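Local coordinates for protein cell division GTPase FtsZ, diverged (PDB 3V3T) that is a divergent member of the tubulin/FtsZ family, related to TubZ and probably filament-forming like other proteins of this family, at residues K62-V68 / G101-I106; L33-K39 / A48-I54; E134-M140 / I300-M305. The protein carries 1 engineered substitution. All blocks are in the same frame, centred on the assembly; numbering follows the deposited sequence.

Contact 1 (K62-V68 / G101-I106). Engineered in segment 101-106: Ala102 (natural residue Thr).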
loop_
_atom_site.group_PDB
_atom_site.type_symbol
_atom_site.label_atom_id
_atom_site.label_comp_id
_atom_site.label_asym_id
_atom_site.label_seq_id
_atom_site.Cartn_x
_atom_site.Cartn_y
_atom_site.Cartn_z
ATOM N N LYS A 62 -16.977 -5.537 -10.288
ATOM C CA LYS A 62 -17.297 -4.125 -10.495
ATOM C C LYS A 62 -18.436 -3.609 -9.603
ATOM O O LYS A 62 -18.469 -2.426 -9.256
ATOM C CB LYS A 62 -17.625 -3.864 -11.966
ATOM C CG LYS A 62 -16.411 -3.849 -12.878
ATOM C CD LYS A 62 -15.661 -2.532 -12.775
ATOM C CE LYS A 62 -14.533 -2.471 -13.794
ATOM N NZ LYS A 62 -14.122 -1.071 -14.079
ATOM N N GLU A 63 -19.366 -4.489 -9.242
ATOM C CA GLU A 63 -20.514 -4.103 -8.416
ATOM C C GLU A 63 -20.265 -4.359 -6.924
ATOM O O GLU A 63 -20.336 -5.504 -6.466
ATOM C CB GLU A 63 -21.775 -4.848 -8.870
ATOM C CG GLU A 63 -22.386 -4.322 -10.154
ATOM C CD GLU A 63 -23.231 -3.084 -9.927
ATOM O OE1 GLU A 63 -23.642 -2.844 -8.771
ATOM O OE2 GLU A 63 -23.485 -2.349 -10.904
ATOM N N ARG A 64 -19.985 -3.296 -6.169
ATOM C CA ARG A 64 -19.644 -3.441 -4.751
ATOM C C ARG A 64 -20.859 -3.845 -3.911
ATOM O O ARG A 64 -20.710 -4.489 -2.872
ATOM C CB ARG A 64 -18.969 -2.172 -4.199
ATOM C CG ARG A 64 -19.899 -1.214 -3.471
ATOM C CD ARG A 64 -19.225 0.128 -3.157
ATOM N NE ARG A 64 -18.141 0.038 -2.175
ATOM C CZ ARG A 64 -18.287 0.242 -0.864
ATOM N NH1 ARG A 64 -19.485 0.536 -0.361
ATOM N NH2 ARG A 64 -17.234 0.149 -0.054
ATOM N N LYS A 65 -22.055 -3.483 -4.373
ATOM C CA LYS A 65 -23.289 -3.891 -3.704
ATOM C C LYS A 65 -23.426 -5.412 -3.695
ATOM O O LYS A 65 -23.900 -5.998 -2.719
ATOM C CB LYS A 65 -24.509 -3.278 -4.396
ATOM C CG LYS A 65 -24.508 -1.760 -4.472
ATOM C CD LYS A 65 -25.750 -1.253 -5.202
ATOM C CE LYS A 65 -25.852 0.269 -5.171
ATOM N NZ LYS A 65 -27.119 0.772 -5.788
ATOM N N LYS A 66 -23.012 -6.038 -4.796
ATOM C CA LYS A 66 -23.105 -7.490 -4.955
ATOM C C LYS A 66 -21.959 -8.224 -4.265
ATOM O O LYS A 66 -22.173 -9.251 -3.619
ATOM C CB LYS A 66 -23.155 -7.876 -6.437
ATOM C CG LYS A 66 -24.501 -7.652 -7.102
ATOM C CD LYS A 66 -24.436 -8.041 -8.566
ATOM C CE LYS A 66 -25.739 -7.754 -9.285
ATOM N NZ LYS A 66 -25.606 -8.051 -10.737
ATOM N N ALA A 67 -20.744 -7.705 -4.419
ATOM C CA ALA A 67 -19.592 -8.241 -3.702
ATOM C C ALA A 67 -19.916 -8.364 -2.215
ATOM O O ALA A 67 -19.787 -9.440 -1.625
ATOM C CB ALA A 67 -18.370 -7.347 -3.912
ATOM N N VAL A 68 -20.348 -7.249 -1.628
ATOM C CA VAL A 68 -20.725 -7.173 -0.217
ATOM C C VAL A 68 -21.780 -8.214 0.194
ATOM O O VAL A 68 -21.624 -8.900 1.210
ATOM C CB VAL A 68 -21.251 -5.759 0.127
ATOM C CG1 VAL A 68 -21.971 -5.761 1.468
ATOM C CG2 VAL A 68 -20.115 -4.751 0.117
ATOM N N GLY A 101 -15.344 -3.688 -7.567
ATOM C CA GLY A 101 -16.494 -4.137 -6.791
ATOM C C GLY A 101 -16.138 -4.821 -5.475
ATOM O O GLY A 101 -16.487 -4.336 -4.397
ATOM N N ALA A 102 -15.434 -5.947 -5.543
ATOM C CA ALA A 102 -15.066 -6.668 -4.328
ATOM C C ALA A 102 -14.073 -5.874 -3.500
ATOM O O ALA A 102 -14.220 -5.738 -2.281
ATOM C CB ALA A 102 -14.496 -8.025 -4.664
ATOM N N GLY A 103 -13.060 -5.345 -4.175
ATOM C CA GLY A 103 -12.006 -4.599 -3.520
ATOM C C GLY A 103 -12.544 -3.415 -2.746
ATOM O O GLY A 103 -12.189 -3.203 -1.588
ATOM N N SER A 104 -13.396 -2.631 -3.387
ATOM C CA SER A 104 -13.987 -1.484 -2.719
ATOM C C SER A 104 -14.997 -1.883 -1.625
ATOM O O SER A 104 -15.068 -1.247 -0.580
ATOM C CB SER A 104 -14.673 -0.589 -3.745
ATOM O OG SER A 104 -15.516 0.353 -3.111
ATOM N N GLY A 105 -15.787 -2.920 -1.867
ATOM C CA GLY A 105 -16.891 -3.228 -0.979
ATOM C C GLY A 105 -16.575 -4.147 0.187
ATOM O O GLY A 105 -17.164 -4.041 1.254
ATOM N N ILE A 106 -15.639 -5.059 -0.022
ATOM C CA ILE A 106 -15.357 -6.096 0.955
ATOM C C ILE A 106 -14.177 -5.747 1.851
ATOM O O ILE A 106 -14.165 -6.122 3.017
ATOM C CB ILE A 106 -15.144 -7.456 0.247
ATOM C CG1 ILE A 106 -16.465 -7.919 -0.362
ATOM C CG2 ILE A 106 -14.620 -8.500 1.201
ATOM C CD1 ILE A 106 -16.318 -9.052 -1.361
#

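Contact 2 (L33-K39 / A48-I54)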
loop_
_atom_site.group_PDB
_atom_site.type_symbol
_atom_site.label_atom_id
_atom_site.label_comp_id
_atom_site.label_asym_id
_atom_site.label_seq_id
_atom_site.Cartn_x
_atom_site.Cartn_y
_atom_site.Cartn_z
ATOM N N LEU A 33 -2.834 -14.662 1.204
ATOM C CA LEU A 33 -4.084 -15.376 1.010
ATOM C C LEU A 33 -4.894 -14.560 0.021
ATOM O O LEU A 33 -5.390 -13.479 0.353
ATOM C CB LEU A 33 -4.853 -15.484 2.325
ATOM C CG LEU A 33 -6.223 -16.161 2.190
ATOM C CD1 LEU A 33 -6.068 -17.640 1.856
ATOM C CD2 LEU A 33 -7.044 -16.005 3.460
ATOM N N PHE A 34 -5.005 -15.040 -1.210
ATOM C CA PHE A 34 -5.746 -14.275 -2.208
ATOM C C PHE A 34 -7.237 -14.524 -2.053
ATOM O O PHE A 34 -7.689 -15.666 -2.041
ATOM C CB PHE A 34 -5.301 -14.635 -3.607
ATOM C CG PHE A 34 -3.862 -14.299 -3.899
ATOM C CD1 PHE A 34 -3.540 -13.255 -4.754
ATOM C CD2 PHE A 34 -2.840 -15.052 -3.359
ATOM C CE1 PHE A 34 -2.225 -12.969 -5.049
ATOM C CE2 PHE A 34 -1.527 -14.775 -3.647
ATOM C CZ PHE A 34 -1.214 -13.725 -4.491
ATOM N N ILE A 35 -7.995 -13.447 -1.934
ATOM C CA ILE A 35 -9.418 -13.548 -1.677
ATOM C C ILE A 35 -10.166 -12.932 -2.837
ATOM O O ILE A 35 -9.810 -11.844 -3.304
ATOM C CB ILE A 35 -9.772 -12.793 -0.384
ATOM C CG1 ILE A 35 -9.149 -13.501 0.823
ATOM C CG2 ILE A 35 -11.274 -12.659 -0.226
ATOM C CD1 ILE A 35 -8.687 -12.546 1.933
ATOM N N ASN A 36 -11.202 -13.619 -3.314
ATOM C CA ASN A 36 -11.933 -13.134 -4.479
ATOM C C ASN A 36 -13.306 -13.796 -4.659
ATOM O O ASN A 36 -13.509 -14.948 -4.280
ATOM C CB ASN A 36 -11.080 -13.347 -5.738
ATOM C CG ASN A 36 -11.351 -12.312 -6.828
ATOM O OD1 ASN A 36 -12.458 -11.786 -6.956
ATOM N ND2 ASN A 36 -10.326 -12.018 -7.621
ATOM N N THR A 37 -14.240 -13.050 -5.243
ATOM C CA THR A 37 -15.512 -13.608 -5.687
ATOM C C THR A 37 -15.344 -14.388 -6.995
ATOM O O THR A 37 -16.118 -15.290 -7.285
ATOM C CB THR A 37 -16.580 -12.512 -5.876
ATOM O OG1 THR A 37 -16.027 -11.423 -6.628
ATOM C CG2 THR A 37 -17.043 -11.986 -4.530
ATOM N N SER A 38 -14.320 -14.048 -7.772
ATOM C CA SER A 38 -14.113 -14.673 -9.079
ATOM C C SER A 38 -13.132 -15.839 -9.037
ATOM O O SER A 38 -11.958 -15.655 -8.699
ATOM C CB SER A 38 -13.610 -13.635 -10.085
ATOM O OG SER A 38 -12.952 -14.258 -11.178
ATOM N N LYS A 39 -13.600 -17.029 -9.406
ATOM C CA LYS A 39 -12.740 -18.205 -9.427
ATOM C C LYS A 39 -11.726 -18.124 -10.568
ATOM O O LYS A 39 -10.548 -18.465 -10.398
ATOM C CB LYS A 39 -13.568 -19.491 -9.527
ATOM C CG LYS A 39 -12.771 -20.748 -9.200
ATOM C CD LYS A 39 -11.997 -20.577 -7.894
ATOM C CE LYS A 39 -10.944 -21.669 -7.700
ATOM N NZ LYS A 39 -10.005 -21.371 -6.569
ATOM N N ALA A 48 0.120 -18.011 -6.473
ATOM C CA ALA A 48 -0.733 -18.091 -5.302
ATOM C C ALA A 48 -0.653 -19.468 -4.647
ATOM O O ALA A 48 -1.115 -20.460 -5.211
ATOM C CB ALA A 48 -2.172 -17.755 -5.675
ATOM N N LYS A 49 -0.062 -19.527 -3.458
ATOM C CA LYS A 49 -0.026 -20.769 -2.691
ATOM C C LYS A 49 -1.334 -20.966 -1.926
ATOM O O LYS A 49 -1.729 -22.097 -1.657
ATOM C CB LYS A 49 1.161 -20.794 -1.714
ATOM C CG LYS A 49 2.538 -20.968 -2.361
ATOM C CD LYS A 49 3.497 -21.705 -1.419
ATOM C CE LYS A 49 4.958 -21.369 -1.700
ATOM N NZ LYS A 49 5.328 -20.043 -1.114
ATOM N N HIS A 50 -2.001 -19.868 -1.573
ATOM C CA HIS A 50 -3.250 -19.948 -0.817
ATOM C C HIS A 50 -4.321 -19.008 -1.360
ATOM O O HIS A 50 -4.083 -17.818 -1.533
ATOM C CB HIS A 50 -2.987 -19.652 0.655
ATOM C CG HIS A 50 -1.838 -20.425 1.215
ATOM N ND1 HIS A 50 -0.579 -19.884 1.357
ATOM C CD2 HIS A 50 -1.749 -21.709 1.636
ATOM C CE1 HIS A 50 0.236 -20.800 1.855
ATOM N NE2 HIS A 50 -0.449 -21.914 2.032
ATOM N N THR A 51 -5.500 -19.554 -1.625
ATOM C CA THR A 51 -6.615 -18.776 -2.144
ATOM C C THR A 51 -7.885 -19.042 -1.347
ATOM O O THR A 51 -8.043 -20.095 -0.727
ATOM C CB THR A 51 -6.901 -19.115 -3.618
ATOM O OG1 THR A 51 -7.204 -20.507 -3.740
ATOM C CG2 THR A 51 -5.704 -18.808 -4.475
ATOM N N TYR A 52 -8.790 -18.074 -1.363
ATOM C CA TYR A 52 -10.099 -18.258 -0.765
ATOM C C TYR A 52 -11.163 -17.669 -1.669
ATOM O O TYR A 52 -11.259 -16.447 -1.829
ATOM C CB TYR A 52 -10.179 -17.605 0.615
ATOM C CG TYR A 52 -11.520 -17.829 1.286
ATOM C CD1 TYR A 52 -11.792 -19.015 1.959
ATOM C CD2 TYR A 52 -12.517 -16.868 1.230
ATOM C CE1 TYR A 52 -13.015 -19.227 2.565
ATOM C CE2 TYR A 52 -13.738 -17.070 1.830
ATOM C CZ TYR A 52 -13.984 -18.248 2.497
ATOM O OH TYR A 52 -15.206 -18.448 3.095
ATOM N N HIS A 53 -11.964 -18.549 -2.254
ATOM C CA HIS A 53 -13.041 -18.145 -3.141
ATOM C C HIS A 53 -14.286 -17.848 -2.330
ATOM O O HIS A 53 -14.702 -18.661 -1.508
ATOM C CB HIS A 53 -13.344 -19.265 -4.138
ATOM C CG HIS A 53 -14.400 -18.914 -5.138
ATOM N ND1 HIS A 53 -15.700 -19.363 -5.039
ATOM C CD2 HIS A 53 -14.350 -18.160 -6.263
ATOM C CE1 HIS A 53 -16.403 -18.903 -6.059
ATOM N NE2 HIS A 53 -15.607 -18.170 -6.816
ATOM N N ILE A 54 -14.888 -16.686 -2.556
ATOM C CA ILE A 54 -16.170 -16.400 -1.928
ATOM C C ILE A 54 -17.350 -16.894 -2.777
ATOM O O ILE A 54 -17.540 -16.451 -3.911
ATOM C CB ILE A 54 -16.328 -14.918 -1.622
ATOM C CG1 ILE A 54 -15.181 -14.449 -0.724
ATOM C CG2 ILE A 54 -17.681 -14.666 -0.969
ATOM C CD1 ILE A 54 -15.209 -12.992 -0.443
#

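Contact 3 (E134-M140 / I300-M305)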
loop_
_atom_site.group_PDB
_atom_site.type_symbol
_atom_site.label_atom_id
_atom_site.label_comp_id
_atom_site.label_asym_id
_atom_site.label_seq_id
_atom_site.Cartn_x
_atom_site.Cartn_y
_atom_site.Cartn_z
ATOM N N GLU A 134 -11.292 7.088 -15.865
ATOM C CA GLU A 134 -12.271 6.077 -15.514
ATOM C C GLU A 134 -13.613 6.761 -15.339
ATOM O O GLU A 134 -13.677 7.986 -15.206
ATOM C CB GLU A 134 -11.865 5.333 -14.231
ATOM C CG GLU A 134 -10.506 4.637 -14.312
ATOM C CD GLU A 134 -10.423 3.648 -15.464
ATOM O OE1 GLU A 134 -10.779 2.469 -15.264
ATOM O OE2 GLU A 134 -10.009 4.049 -16.573
ATOM N N ASP A 135 -14.683 5.979 -15.325
ATOM C CA ASP A 135 -16.029 6.546 -15.243
ATOM C C ASP A 135 -16.571 6.723 -13.826
ATOM O O ASP A 135 -15.885 6.459 -12.838
ATOM C CB ASP A 135 -16.991 5.716 -16.080
ATOM C CG ASP A 135 -16.791 5.932 -17.553
ATOM O OD1 ASP A 135 -16.815 7.106 -17.979
ATOM O OD2 ASP A 135 -16.583 4.938 -18.279
ATOM N N ILE A 136 -17.819 7.163 -13.750
ATOM C CA ILE A 136 -18.468 7.523 -12.490
ATOM C C ILE A 136 -18.503 6.432 -11.415
ATOM O O ILE A 136 -18.050 6.650 -10.297
ATOM C CB ILE A 136 -19.901 7.997 -12.760
ATOM C CG1 ILE A 136 -19.898 9.017 -13.896
ATOM C CG2 ILE A 136 -20.530 8.566 -11.504
ATOM C CD1 ILE A 136 -21.268 9.525 -14.245
ATOM N N ASP A 137 -19.057 5.271 -11.742
ATOM C CA ASP A 137 -19.140 4.179 -10.774
ATOM C C ASP A 137 -17.779 3.818 -10.183
ATOM O O ASP A 137 -17.666 3.466 -8.996
ATOM C CB ASP A 137 -19.741 2.930 -11.418
ATOM C CG ASP A 137 -21.227 3.062 -11.676
ATOM O OD1 ASP A 137 -21.852 4.018 -11.168
ATOM O OD2 ASP A 137 -21.773 2.191 -12.385
ATOM N N GLU A 138 -16.755 3.893 -11.024
ATOM C CA GLU A 138 -15.405 3.588 -10.604
ATOM C C GLU A 138 -14.981 4.567 -9.508
ATOM O O GLU A 138 -14.569 4.163 -8.420
ATOM C CB GLU A 138 -14.458 3.651 -11.801
ATOM C CG GLU A 138 -14.686 2.540 -12.840
ATOM C CD GLU A 138 -15.823 2.827 -13.824
ATOM O OE1 GLU A 138 -16.670 3.710 -13.556
ATOM O OE2 GLU A 138 -15.868 2.156 -14.878
ATOM N N HIS A 139 -15.108 5.857 -9.796
ATOM C CA HIS A 139 -14.760 6.883 -8.827
ATOM C C HIS A 139 -15.663 6.783 -7.594
ATOM O O HIS A 139 -15.213 6.973 -6.468
ATOM C CB HIS A 139 -14.811 8.277 -9.450
ATOM C CG HIS A 139 -13.668 8.551 -10.377
ATOM N ND1 HIS A 139 -13.739 8.332 -11.736
ATOM C CD2 HIS A 139 -12.412 8.996 -10.136
ATOM C CE1 HIS A 139 -12.584 8.647 -12.294
ATOM N NE2 HIS A 139 -11.759 9.046 -11.344
ATOM N N MET A 140 -16.934 6.464 -7.798
ATOM C CA MET A 140 -17.828 6.365 -6.661
ATOM C C MET A 140 -17.409 5.237 -5.731
ATOM O O MET A 140 -17.467 5.396 -4.507
ATOM C CB MET A 140 -19.280 6.202 -7.109
ATOM C CG MET A 140 -19.885 7.489 -7.660
ATOM S SD MET A 140 -21.660 7.345 -8.018
ATOM C CE MET A 140 -22.328 7.285 -6.359
ATOM N N ILE A 300 -14.076 14.929 -10.429
ATOM C CA ILE A 300 -14.234 14.099 -11.614
ATOM C C ILE A 300 -15.677 13.629 -11.729
ATOM O O ILE A 300 -16.279 13.662 -12.803
ATOM C CB ILE A 300 -13.337 12.851 -11.553
ATOM C CG1 ILE A 300 -11.872 13.237 -11.308
ATOM C CG2 ILE A 300 -13.515 12.017 -12.812
ATOM C CD1 ILE A 300 -11.299 14.143 -12.366
ATOM N N ILE A 301 -16.227 13.187 -10.607
ATOM C CA ILE A 301 -17.602 12.707 -10.564
ATOM C C ILE A 301 -18.572 13.811 -10.966
ATOM O O ILE A 301 -19.461 13.590 -11.788
ATOM C CB ILE A 301 -17.954 12.175 -9.162
ATOM C CG1 ILE A 301 -17.198 10.875 -8.897
ATOM C CG2 ILE A 301 -19.455 11.971 -9.016
ATOM C CD1 ILE A 301 -17.081 10.516 -7.443
ATOM N N GLU A 302 -18.391 15.000 -10.398
ATOM C CA GLU A 302 -19.222 16.150 -10.753
ATOM C C GLU A 302 -19.213 16.408 -12.257
ATOM O O GLU A 302 -20.266 16.593 -12.869
ATOM C CB GLU A 302 -18.743 17.418 -10.039
ATOM C CG GLU A 302 -18.967 17.457 -8.537
ATOM C CD GLU A 302 -18.441 18.747 -7.915
ATOM O OE1 GLU A 302 -18.864 19.839 -8.357
ATOM O OE2 GLU A 302 -17.596 18.670 -6.994
ATOM N N ASP A 303 -18.018 16.426 -12.842
ATOM C CA ASP A 303 -17.864 16.744 -14.258
ATOM C C ASP A 303 -18.438 15.670 -15.183
ATOM O O ASP A 303 -19.019 15.986 -16.221
ATOM C CB ASP A 303 -16.398 17.015 -14.588
ATOM C CG ASP A 303 -15.829 18.152 -13.776
ATOM O OD1 ASP A 303 -16.624 19.011 -13.336
ATOM O OD2 ASP A 303 -14.595 18.183 -13.567
ATOM N N LYS A 304 -18.276 14.405 -14.803
ATOM C CA LYS A 304 -18.833 13.306 -15.589
ATOM C C LYS A 304 -20.350 13.219 -15.448
ATOM O O LYS A 304 -21.038 12.713 -16.343
ATOM C CB LYS A 304 -18.170 11.975 -15.218
ATOM C CG LYS A 304 -16.967 11.640 -16.086
ATOM C CD LYS A 304 -15.814 11.082 -15.269
ATOM C CE LYS A 304 -14.537 10.990 -16.096
ATOM N NZ LYS A 304 -14.601 9.891 -17.094
ATOM N N MET A 305 -20.870 13.710 -14.325
ATOM C CA MET A 305 -22.315 13.768 -14.111
ATOM C C MET A 305 -22.930 14.897 -14.920
ATOM O O MET A 305 -24.057 14.789 -15.418
ATOM C CB MET A 305 -22.638 13.971 -12.634
ATOM C CG MET A 305 -22.705 12.692 -11.831
ATOM S SD MET A 305 -23.207 13.029 -10.137
ATOM C CE MET A 305 -23.010 11.406 -9.400
#

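Contact 1 (K62-V68 / G101-I106)
Two helix starts cross at 67° here, with the short axes 7.5 Å apart. Arg64 makes both hydrogen bonds between them. Its NE donates to Ser104 OG (2.8 Å) and its NH2 to Ser104 O (2.6 Å), so one residue accepts twice. NH2 also forms a salt bridge with Asp148. Ser104 OG has a second partner in Asn141 O, on helix 136-152. Lys62 O is satisfied by Asn141 ND2. Gly101 O takes the helical bond from Gly105 N (3.0 Å) and a CA-H...O contact from Arg64 CA (3.3 Å).

Glycines allow the close approach. A CB on Gly101 would clash with Lys62 C and Glu63 N, and one on Gly105 with Arg64 O. Ala67 CB packs 3.4 Å from CA of the engineered Ala102 (natural residue Thr) and 3.7 Å from Ile106 CD1. The run Gly101-Gly105 belongs to the glycine-rich signature of the tubulin/FtsZ family, here at the start of helix 101-117.

Contact 2 (L33-K39 / A48-I54)
Segments 33-39 and 48-54 form a parallel strand pair, with the short axes at 12° and 4.7 Å apart. Four backbone hydrogen bonds set the register. Phe34 N donates to His50 O (2.9 Å), and Tyr52 N to Phe34 O (2.7 Å). Asn36 N then donates to Tyr52 O (3.2 Å), and Ile54 N to Asn36 O (2.8 Å).

The side chains interlock on both faces. On the face of Ile35 and Tyr52, the Tyr52 CB fits between two aliphatic chains, 4.3 Å from Leu33 CD1 and 4.2 Å from Ile35 CG1. Farther along, Ile54 CD1 lies 4.0 Å from Ile35 CG2. On the face of Phe34, Thr51, Asn36 and His53, Ala48 CB rests 3.6 Å from Phe34 CD2.

The His53 ring fills the hollow where the first segment turns from strand to helix. Lys39 N meets the ring edge, 3.4 Å from His53 CD2, and Lys39 CB lies 3.6 Å from the same atom. Asn36 OD1 shapes that hollow by accepting from Ser38 N (3.0 Å), an Asx turn. Ser38 OG then caps the next helix through Asp41 N.

The pair belongs to the beta-alpha-beta unit made with helix 39-43. Leu42 of that helix touches Phe34, Asn36 and His53. Helix 75-85 packs on Leu33 and Tyr52. Strand 7-11 pairs with strand 31-36 on its other edge, and strand 51-53 ends the sheet within this chain.

Contact 3 (E134-M140 / I300-M305)
Segment 134-140 enters helix 136-152 and meets a helix from near the end of the modelled chain. Glu134 contributes its backbone: its O accepts a hydrogen bond from Lys304 NZ (2.8 Å). Asp135 is at the N-cap position, but its side chain makes no capping bond. Its OD1 instead forms a long salt bridge with Lys304 NZ (3.7 Å). Asp135 O accepts from both His139 N (3.2 Å) and His139 ND1 (3.1 Å), which ties the His139 ring to the helix start.

Ile136 is the main apolar residue of the first turn. Its CG1 packs against Lys304 CB (3.7 Å), its CD1 against Met305 CG (4.2 Å) and its CG2 against Ile301 CG2 (4.4 Å). His139 points toward the second helix. Ile300 CG2 lies over its ring in a CH-pi contact, 3.8 Å from the centroid, while His139 CB touches Ile301 CG1 (3.6 Å). Met140 closes the segment, with CG 4.1 Å from Ile301 CD1.

The short helix axes are 9.6 Å apart and run at 157°, so the packing is antiparallel, with an apolar strip beside a lysine that reaches the residues just before the other helix. It is a surface contact that joins the helix after the last strand, 291-306, to helix 136-152 of the tubulin/FtsZ-family domain.

In the fold
The three contacts follow one another along the chain. Contact 1 lies between the others, with its centre 15 Å from that of contact 2 and 17 Å from that of contact 3. It touches contact 2 where Ile106 CD1 meets Ile54 CD1 (4.2 Å), so the residue just past the edge strand packs against helix 101-117. Its link to contact 3 is a weak, long ion pair, Lys62 NZ to Glu138 OE2 (3.8 Å). Helix 136-152 joins the two more directly: it carries contact 3 at its start and, farther along, packs on Arg64 and Ser104. Contacts 2 and 3 do not touch: their centres are 29 Å apart and their nearest atoms about 15 Å.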